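Local coordinates for Slr0280 protein (Synechocystis sp., PDB 5H3K) that is of unknown function but carries a phosphodiester glycosidase (NAGPA-family) domain, which suggests a role in cleaving sugar phosphodiesters, at residues S57-S62 and S232-K237; E165-E170 and I225-E230; Q249-T254 and R258-A263. All coordinates share one frame; numbering follows the deposited sequence.

Interaction 1: S57-S62 and S232-K237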
loop_
_atom_site.group_PDB
_atom_site.type_symbol
_atom_site.label_atom_id
_atom_site.label_comp_id
_atom_site.label_asym_id
_atom_site.label_seq_id
_atom_site.Cartn_x
_atom_site.Cartn_y
_atom_site.Cartn_z
ATOM N N SER A 57 18.088 -14.935 6.984
ATOM C CA SER A 57 17.776 -16.029 7.891
ATOM C C SER A 57 18.305 -15.723 9.281
ATOM O O SER A 57 19.458 -15.329 9.438
ATOM C CB SER A 57 18.371 -17.334 7.376
ATOM O OG SER A 57 18.061 -18.383 8.269
ATOM N N ILE A 58 17.448 -15.881 10.290
ATOM C CA ILE A 58 17.826 -15.671 11.683
ATOM C C ILE A 58 17.345 -16.858 12.514
ATOM O O ILE A 58 16.142 -17.140 12.548
ATOM C CB ILE A 58 17.167 -14.405 12.262
ATOM C CG1 ILE A 58 17.573 -13.158 11.467
ATOM C CG2 ILE A 58 17.536 -14.243 13.722
ATOM C CD1 ILE A 58 16.917 -11.875 11.969
ATOM N N ASP A 59 18.270 -17.543 13.182
ATOM C CA ASP A 59 17.928 -18.735 13.963
ATOM C C ASP A 59 17.117 -19.742 13.130
ATOM O O ASP A 59 16.141 -20.307 13.605
ATOM C CB ASP A 59 17.175 -18.345 15.247
ATOM C CG ASP A 59 17.037 -19.504 16.226
ATOM O OD1 ASP A 59 17.755 -20.515 16.055
ATOM O OD2 ASP A 59 16.216 -19.402 17.168
ATOM N N GLY A 60 17.514 -19.940 11.875
ATOM C CA GLY A 60 16.896 -20.944 11.025
ATOM C C GLY A 60 15.550 -20.581 10.421
ATOM O O GLY A 60 14.905 -21.420 9.783
ATOM N N LYS A 61 15.110 -19.341 10.621
ATOM C CA LYS A 61 13.849 -18.889 10.038
ATOM C C LYS A 61 14.110 -17.764 9.042
ATOM O O LYS A 61 14.955 -16.904 9.281
ATOM C CB LYS A 61 12.878 -18.433 11.129
ATOM C CG LYS A 61 12.554 -19.515 12.150
ATOM C CD LYS A 61 12.218 -20.852 11.484
ATOM C CE LYS A 61 10.722 -21.016 11.182
ATOM N NZ LYS A 61 10.364 -22.442 10.845
ATOM N N SER A 62 13.401 -17.787 7.916
ATOM C CA SER A 62 13.603 -16.781 6.876
ATOM C C SER A 62 12.592 -15.653 6.994
ATOM O O SER A 62 11.411 -15.887 7.283
ATOM C CB SER A 62 13.515 -17.404 5.485
ATOM O OG SER A 62 14.577 -18.319 5.283
ATOM N N SER A 232 12.017 -20.452 22.653
ATOM C CA SER A 232 12.015 -21.009 21.308
ATOM C C SER A 232 13.441 -21.359 20.887
ATOM O O SER A 232 13.964 -20.802 19.918
ATOM C CB SER A 232 11.395 -20.014 20.319
ATOM O OG SER A 232 10.959 -20.661 19.131
ATOM N N GLY A 233 14.075 -22.263 21.630
ATOM C CA GLY A 233 15.440 -22.666 21.332
ATOM C C GLY A 233 16.423 -21.534 21.555
ATOM O O GLY A 233 16.576 -21.045 22.675
ATOM N N ALA A 234 17.083 -21.100 20.486
ATOM C CA ALA A 234 18.067 -20.030 20.595
ATOM C C ALA A 234 17.390 -18.649 20.632
ATOM O O ALA A 234 18.055 -17.612 20.760
ATOM C CB ALA A 234 19.072 -20.119 19.454
ATOM N N SER A 235 16.063 -18.649 20.533
ATOM C CA SER A 235 15.286 -17.414 20.558
ATOM C C SER A 235 14.245 -17.431 21.670
ATOM O O SER A 235 14.005 -18.458 22.312
ATOM C CB SER A 235 14.600 -17.191 19.211
ATOM O OG SER A 235 15.560 -16.939 18.204
ATOM N N SER A 236 13.636 -16.277 21.893
ATOM C CA SER A 236 12.588 -16.138 22.890
ATOM C C SER A 236 11.522 -15.194 22.359
ATOM O O SER A 236 11.797 -14.325 21.522
ATOM C CB SER A 236 13.172 -15.605 24.198
ATOM O OG SER A 236 14.269 -16.403 24.626
ATOM N N LYS A 237 10.294 -15.381 22.822
ATOM C CA LYS A 237 9.206 -14.479 22.478
ATOM C C LYS A 237 8.577 -13.947 23.748
ATOM O O LYS A 237 8.402 -14.691 24.714
ATOM C CB LYS A 237 8.160 -15.209 21.633
ATOM C CG LYS A 237 8.701 -15.664 20.291
ATOM C CD LYS A 237 7.605 -16.233 19.406
ATOM C CE LYS A 237 8.225 -16.859 18.160
ATOM N NZ LYS A 237 7.215 -17.197 17.129
#
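D59 turns its CG anti to the backbone N (chi1 -169°), while S235 sets OG beside its own backbone N (chi1 -67°), and the two polar ends meet across the gap between two chain reversals. The S235 hydroxyl donates to D59 OD2, with OG and OD2 2.8 Å apart. It reaches the carboxylate on its anti side, 24° out of the carboxylate plane. S235 CB follows the hydroxyl to 3.4 Å from D59 OD2. The methyl of A234 lies against the same carboxylate, its CB 3.7 Å from D59 OD1. One hydrogen bond and this light packing carry the contact, which buries little surface. S235 OG has a second partner in N191 ND2, and the D59 side chain also touches N191, so the loop after strand 185-190 backs the meeting point. Each partner is held by its own turn. I58 and K61 exchange backbone bonds in both directions, as do S232 and S235, and the nearest CA atoms across the contact, those of D59 and A234, remain 6.8 Å apart. No backbone bond joins the two segments. The positive phi of G60 and of G233 suits the tight reversals. This is the meeting of two beta-hairpin turns, a type I' turn from I58 to K61 and a type II' turn from S232 to S235, which brings two separate sheets together at their loops.

Interaction 2: E165-E170 and I225-E230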
loop_
_atom_site.group_PDB
_atom_site.type_symbol
_atom_site.label_atom_id
_atom_site.label_comp_id
_atom_site.label_asym_id
_atom_site.label_seq_id
_atom_site.Cartn_x
_atom_site.Cartn_y
_atom_site.Cartn_z
ATOM N N GLU A 165 3.388 1.078 31.021
ATOM C CA GLU A 165 4.271 0.142 31.706
ATOM C C GLU A 165 5.471 -0.214 30.851
ATOM O O GLU A 165 5.425 -0.130 29.620
ATOM C CB GLU A 165 3.526 -1.134 32.091
ATOM C CG GLU A 165 2.515 -0.961 33.206
ATOM C CD GLU A 165 1.734 -2.234 33.456
ATOM O OE1 GLU A 165 0.559 -2.303 33.029
ATOM O OE2 GLU A 165 2.304 -3.169 34.062
ATOM N N ARG A 166 6.540 -0.631 31.512
ATOM C CA ARG A 166 7.785 -0.930 30.827
ATOM C C ARG A 166 8.270 -2.308 31.220
ATOM O O ARG A 166 8.213 -2.684 32.392
ATOM C CB ARG A 166 8.837 0.121 31.189
ATOM C CG ARG A 166 10.267 -0.302 30.914
ATOM C CD ARG A 166 11.202 0.889 31.093
ATOM N NE ARG A 166 11.078 1.835 29.983
ATOM C CZ ARG A 166 11.611 3.051 29.960
ATOM N NH1 ARG A 166 12.291 3.499 31.008
ATOM N NH2 ARG A 166 11.450 3.821 28.891
ATOM N N VAL A 167 8.725 -3.073 30.236
ATOM C CA VAL A 167 9.370 -4.347 30.498
ATOM C C VAL A 167 10.805 -4.241 30.002
ATOM O O VAL A 167 11.052 -3.785 28.884
ATOM C CB VAL A 167 8.652 -5.506 29.778
ATOM C CG1 VAL A 167 9.392 -6.818 29.997
ATOM C CG2 VAL A 167 7.212 -5.607 30.260
ATOM N N VAL A 168 11.757 -4.643 30.832
ATOM C CA VAL A 168 13.161 -4.553 30.454
ATOM C C VAL A 168 13.795 -5.938 30.425
ATOM O O VAL A 168 13.754 -6.670 31.421
ATOM C CB VAL A 168 13.949 -3.635 31.421
ATOM C CG1 VAL A 168 15.439 -3.659 31.095
ATOM C CG2 VAL A 168 13.404 -2.210 31.372
ATOM N N LEU A 169 14.350 -6.315 29.276
ATOM C CA LEU A 169 15.126 -7.544 29.191
ATOM C C LEU A 169 16.605 -7.188 29.221
ATOM O O LEU A 169 17.105 -6.585 28.267
ATOM C CB LEU A 169 14.846 -8.284 27.884
ATOM C CG LEU A 169 13.586 -9.115 27.680
ATOM C CD1 LEU A 169 12.408 -8.576 28.433
ATOM C CD2 LEU A 169 13.277 -9.116 26.203
ATOM N N GLU A 170 17.307 -7.557 30.296
ATOM C CA GLU A 170 18.766 -7.431 30.309
ATOM C C GLU A 170 19.388 -8.565 29.500
ATOM O O GLU A 170 19.022 -9.735 29.664
ATOM C CB GLU A 170 19.335 -7.417 31.737
ATOM C CG GLU A 170 20.877 -7.350 31.745
ATOM C CD GLU A 170 21.477 -7.152 33.129
ATOM O OE1 GLU A 170 20.774 -6.625 34.020
ATOM O OE2 GLU A 170 22.663 -7.511 33.319
ATOM N N ILE A 225 -1.054 -4.367 31.911
ATOM C CA ILE A 225 -0.634 -5.284 30.855
ATOM C C ILE A 225 -0.422 -6.659 31.458
ATOM O O ILE A 225 -0.234 -6.801 32.673
ATOM C CB ILE A 225 0.694 -4.870 30.163
ATOM C CG1 ILE A 225 1.868 -4.944 31.142
ATOM C CG2 ILE A 225 0.584 -3.495 29.550
ATOM C CD1 ILE A 225 3.232 -4.986 30.469
ATOM N N ARG A 226 -0.454 -7.676 30.605
ATOM C CA ARG A 226 -0.007 -9.001 30.999
ATOM C C ARG A 226 0.967 -9.448 29.941
ATOM O O ARG A 226 0.784 -9.152 28.765
ATOM C CB ARG A 226 -1.181 -9.978 31.094
ATOM C CG ARG A 226 -2.203 -9.581 32.133
ATOM C CD ARG A 226 -3.470 -10.415 32.027
ATOM N NE ARG A 226 -4.579 -9.809 32.767
ATOM C CZ ARG A 226 -5.704 -9.367 32.210
ATOM N NH1 ARG A 226 -6.648 -8.817 32.970
ATOM N NH2 ARG A 226 -5.894 -9.484 30.897
ATOM N N TYR A 227 2.025 -10.133 30.351
ATOM C CA TYR A 227 2.973 -10.652 29.387
ATOM C C TYR A 227 3.529 -11.991 29.839
ATOM O O TYR A 227 3.497 -12.319 31.026
ATOM C CB TYR A 227 4.094 -9.647 29.132
ATOM C CG TYR A 227 5.041 -9.454 30.304
ATOM C CD1 TYR A 227 4.734 -8.568 31.331
ATOM C CD2 TYR A 227 6.242 -10.147 30.370
ATOM C CE1 TYR A 227 5.601 -8.379 32.397
ATOM C CE2 TYR A 227 7.118 -9.963 31.435
ATOM C CZ TYR A 227 6.785 -9.076 32.443
ATOM O OH TYR A 227 7.648 -8.885 33.500
ATOM N N ARG A 228 4.041 -12.759 28.887
ATOM C CA ARG A 228 4.464 -14.123 29.157
ATOM C C ARG A 228 5.580 -14.478 28.209
ATOM O O ARG A 228 5.510 -14.183 27.006
ATOM C CB ARG A 228 3.292 -15.080 28.937
ATOM C CG ARG A 228 3.503 -16.486 29.469
ATOM C CD ARG A 228 2.165 -17.202 29.472
ATOM N NE ARG A 228 2.186 -18.465 30.205
ATOM C CZ ARG A 228 1.796 -18.592 31.468
ATOM N NH1 ARG A 228 1.359 -17.524 32.135
ATOM N NH2 ARG A 228 1.836 -19.782 32.056
ATOM N N LEU A 229 6.605 -15.124 28.753
ATOM C CA LEU A 229 7.771 -15.527 27.988
ATOM C C LEU A 229 7.536 -16.895 27.351
ATOM O O LEU A 229 7.027 -17.806 28.004
ATOM C CB LEU A 229 8.973 -15.580 28.938
ATOM C CG LEU A 229 10.411 -15.526 28.425
ATOM C CD1 LEU A 229 10.500 -14.667 27.186
ATOM C CD2 LEU A 229 11.324 -14.964 29.507
ATOM N N GLU A 230 7.894 -17.035 26.074
ATOM C CA GLU A 230 7.934 -18.347 25.425
ATOM C C GLU A 230 9.352 -18.624 24.953
ATOM O O GLU A 230 9.943 -17.826 24.210
ATOM C CB GLU A 230 6.987 -18.423 24.224
ATOM C CG GLU A 230 7.071 -19.763 23.472
ATOM C CD GLU A 230 6.470 -19.720 22.069
ATOM O OE1 GLU A 230 6.085 -18.621 21.607
ATOM O OE2 GLU A 230 6.391 -20.785 21.409
HETATM O O HOH W 1 0.990 -5.331 35.336
#
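I225, V167 and E165 bury the most surface here, and E165 grips the start of the second segment. Its side chain, extended beyond CG, runs alongside that of I225, pointing the other way, and brings the carboxylate to the I225 backbone. I225 N donates to E165 OE1 at 2.8 Å with an N-H...O angle of 165°, arriving on the syn side of the carboxylate and 24° out of its plane. A weak bond from Q224 N reaches the same oxygen. The other oxygen, OE2, accepts from a water 2.8 Å away, which also donates, over a longer distance, to I225 O, so the carboxylate is tied directly and through water to one residue's backbone. I225 CG1, placed between its backbone N and carbonyl carbon, lies 3.4 Å from E165 OE2. Strands 164-171 and 226-232 belong to different four-stranded antiparallel sheets, and the side chains of V167, I225 and Y227 pack against one another between the sheets, as in a beta-sandwich; F240 of strand 235-241 touches both V167 and I225. V167 CG2 meets I225 CD1 at 4.0 Å. The same methyl sits over one face of the Y227 ring in a CH-pi contact, 4.0 Å from the ring centroid and 18° off the normal, displaced toward the rim on the CE1 side. V167 and Y227 reach toward each other from the two strands, and beyond the ring Y227 OH is hydrogen-bonded to D158 OD1 on strand 153-161.

Interaction 3: Q249-T254 and R258-A263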
loop_
_atom_site.group_PDB
_atom_site.type_symbol
_atom_site.label_atom_id
_atom_site.label_comp_id
_atom_site.label_asym_id
_atom_site.label_seq_id
_atom_site.Cartn_x
_atom_site.Cartn_y
_atom_site.Cartn_z
ATOM N N GLN A 249 6.312 0.316 22.157
ATOM C CA GLN A 249 7.440 1.041 21.581
ATOM C C GLN A 249 8.701 0.411 22.147
ATOM O O GLN A 249 8.913 0.434 23.356
ATOM C CB GLN A 249 7.374 2.527 21.930
ATOM C CG GLN A 249 8.616 3.322 21.507
ATOM C CD GLN A 249 8.519 4.802 21.865
ATOM O OE1 GLN A 249 7.424 5.345 22.052
ATOM N NE2 GLN A 249 9.669 5.462 21.957
ATOM N N VAL A 250 9.526 -0.160 21.274
ATOM C CA VAL A 250 10.686 -0.929 21.709
ATOM C C VAL A 250 11.986 -0.238 21.328
ATOM O O VAL A 250 12.128 0.250 20.208
ATOM C CB VAL A 250 10.674 -2.340 21.089
ATOM C CG1 VAL A 250 11.792 -3.200 21.675
ATOM C CG2 VAL A 250 9.336 -2.999 21.328
ATOM N N SER A 251 12.938 -0.207 22.260
ATOM C CA SER A 251 14.238 0.416 22.010
ATOM C C SER A 251 15.351 -0.339 22.726
ATOM O O SER A 251 15.088 -1.295 23.466
ATOM C CB SER A 251 14.226 1.867 22.469
ATOM O OG SER A 251 13.849 1.944 23.831
ATOM N N THR A 252 16.595 0.084 22.507
ATOM C CA THR A 252 17.736 -0.606 23.103
ATOM C C THR A 252 18.568 0.332 23.980
ATOM O O THR A 252 18.479 1.557 23.854
ATOM C CB THR A 252 18.636 -1.258 22.039
ATOM O OG1 THR A 252 19.256 -0.238 21.243
ATOM C CG2 THR A 252 17.824 -2.188 21.143
ATOM N N LEU A 253 19.353 -0.257 24.881
ATOM C CA LEU A 253 20.269 0.485 25.747
ATOM C C LEU A 253 21.527 -0.344 25.929
ATOM O O LEU A 253 21.541 -1.532 25.604
ATOM C CB LEU A 253 19.634 0.754 27.112
ATOM C CG LEU A 253 18.482 1.759 27.199
ATOM C CD1 LEU A 253 17.918 1.830 28.611
ATOM C CD2 LEU A 253 18.927 3.137 26.731
ATOM N N THR A 254 22.583 0.281 26.449
ATOM C CA THR A 254 23.827 -0.429 26.747
ATOM C C THR A 254 24.210 -0.223 28.204
ATOM O O THR A 254 23.561 0.549 28.919
ATOM C CB THR A 254 25.002 0.050 25.867
ATOM O OG1 THR A 254 25.107 1.476 25.948
ATOM C CG2 THR A 254 24.785 -0.351 24.426
ATOM N N ARG A 258 20.285 -3.865 27.044
ATOM C CA ARG A 258 18.897 -4.027 27.453
ATOM C C ARG A 258 17.953 -3.831 26.270
ATOM O O ARG A 258 18.146 -2.926 25.454
ATOM C CB ARG A 258 18.542 -2.997 28.532
ATOM C CG ARG A 258 19.050 -3.312 29.942
ATOM C CD ARG A 258 18.986 -2.081 30.831
ATOM N NE ARG A 258 20.091 -1.161 30.555
ATOM C CZ ARG A 258 20.188 0.067 31.049
ATOM N NH1 ARG A 258 19.236 0.540 31.841
ATOM N NH2 ARG A 258 21.233 0.825 30.736
ATOM N N LEU A 259 16.936 -4.681 26.168
ATOM C CA LEU A 259 15.832 -4.396 25.266
ATOM C C LEU A 259 14.730 -3.803 26.129
ATOM O O LEU A 259 14.285 -4.422 27.098
ATOM C CB LEU A 259 15.339 -5.659 24.546
ATOM C CG LEU A 259 14.352 -5.403 23.397
ATOM C CD1 LEU A 259 15.049 -4.720 22.227
ATOM C CD2 LEU A 259 13.664 -6.681 22.935
ATOM N N VAL A 260 14.308 -2.587 25.797
ATOM C CA VAL A 260 13.297 -1.897 26.576
ATOM C C VAL A 260 11.963 -1.939 25.837
ATOM O O VAL A 260 11.860 -1.469 24.700
ATOM C CB VAL A 260 13.704 -0.436 26.812
ATOM C CG1 VAL A 260 12.668 0.270 27.662
ATOM C CG2 VAL A 260 15.058 -0.381 27.484
ATOM N N ILE A 261 10.945 -2.510 26.472
ATOM C CA ILE A 261 9.622 -2.606 25.848
ATOM C C ILE A 261 8.616 -1.732 26.580
ATOM O O ILE A 261 8.224 -2.033 27.705
ATOM C CB ILE A 261 9.109 -4.053 25.841
ATOM C CG1 ILE A 261 10.097 -4.963 25.113
ATOM C CG2 ILE A 261 7.729 -4.129 25.196
ATOM C CD1 ILE A 261 9.872 -6.459 25.394
ATOM N N ASP A 262 8.197 -0.644 25.945
ATOM C CA ASP A 262 7.252 0.266 26.576
ATOM C C ASP A 262 5.844 0.055 26.006
ATOM O O ASP A 262 5.660 -0.003 24.787
ATOM C CB ASP A 262 7.693 1.720 26.381
ATOM C CG ASP A 262 9.001 2.037 27.085
ATOM O OD1 ASP A 262 9.237 1.500 28.179
ATOM O OD2 ASP A 262 9.796 2.833 26.545
ATOM N N ALA A 263 4.860 -0.074 26.891
ATOM C CA ALA A 263 3.456 -0.145 26.475
ATOM C C ALA A 263 2.800 1.208 26.736
ATOM O O ALA A 263 2.724 1.658 27.879
ATOM C CB ALA A 263 2.723 -1.255 27.215
HETATM O O HOH W 2 11.096 1.960 24.511
#
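Backbone hydrogen bonds pair Q249 with D262, S251 with V260 and L253 with R258, two bonds to each pair. Q249 N to D262 O, at 2.7 Å, is the shortest. From the residues between, V250 CA and T252 CA make CA-H...O contacts with V260 O and R258 O. The segments form a beta hairpin, strand 247-253 being an edge strand of a four-stranded antiparallel sheet and strand 258-264 lying next to it inside. Apolar contacts occupy both faces. V250 CG1 lies 3.6 Å from L259 CD1 on the face covered by W177 and V188, and on the other L253 CD1 meets V260 CG2 at 3.8 Å. The polar side-chain contacts across the hairpin involve R258 and, through water, S251 and D262. R258, bent at chi3 (-78°), lays its guanidinium under L253 CD1, which sits 3.7 Å above the guanidinium plane, over the centre of the group, and NH2 donates edge-on to T254 O at 3.0 Å. R258 NE bonds to P256 O in the loop joining the strands. A water donates to Q249 O and D262 OD2 and accepts from S251 OG, while D262 OD1 takes a salt bridge from R166.

In the fold
Interactions 2 and 3 share the four-stranded sheet in which strands 164-171 and 258-264 are neighbours, linked by the V167 O to I261 N backbone bond. Interactions 1 and 2 meet in the second sheet, on adjoining strands 226-232 and 235-241. Their chemistry follows place: interaction 3 is bonding within a sheet and buries the largest area, with L259, V260 and I261 in the interior; interaction 2 is apolar packing between sheets around buried V167, with a polar edge; interaction 1 lies nearest the surface, a small touch of turns with D59 and A234 exposed, resting on one side-chain bond. Interactions 1 and 3 do not touch, their nearest atoms lying about 8 Å apart.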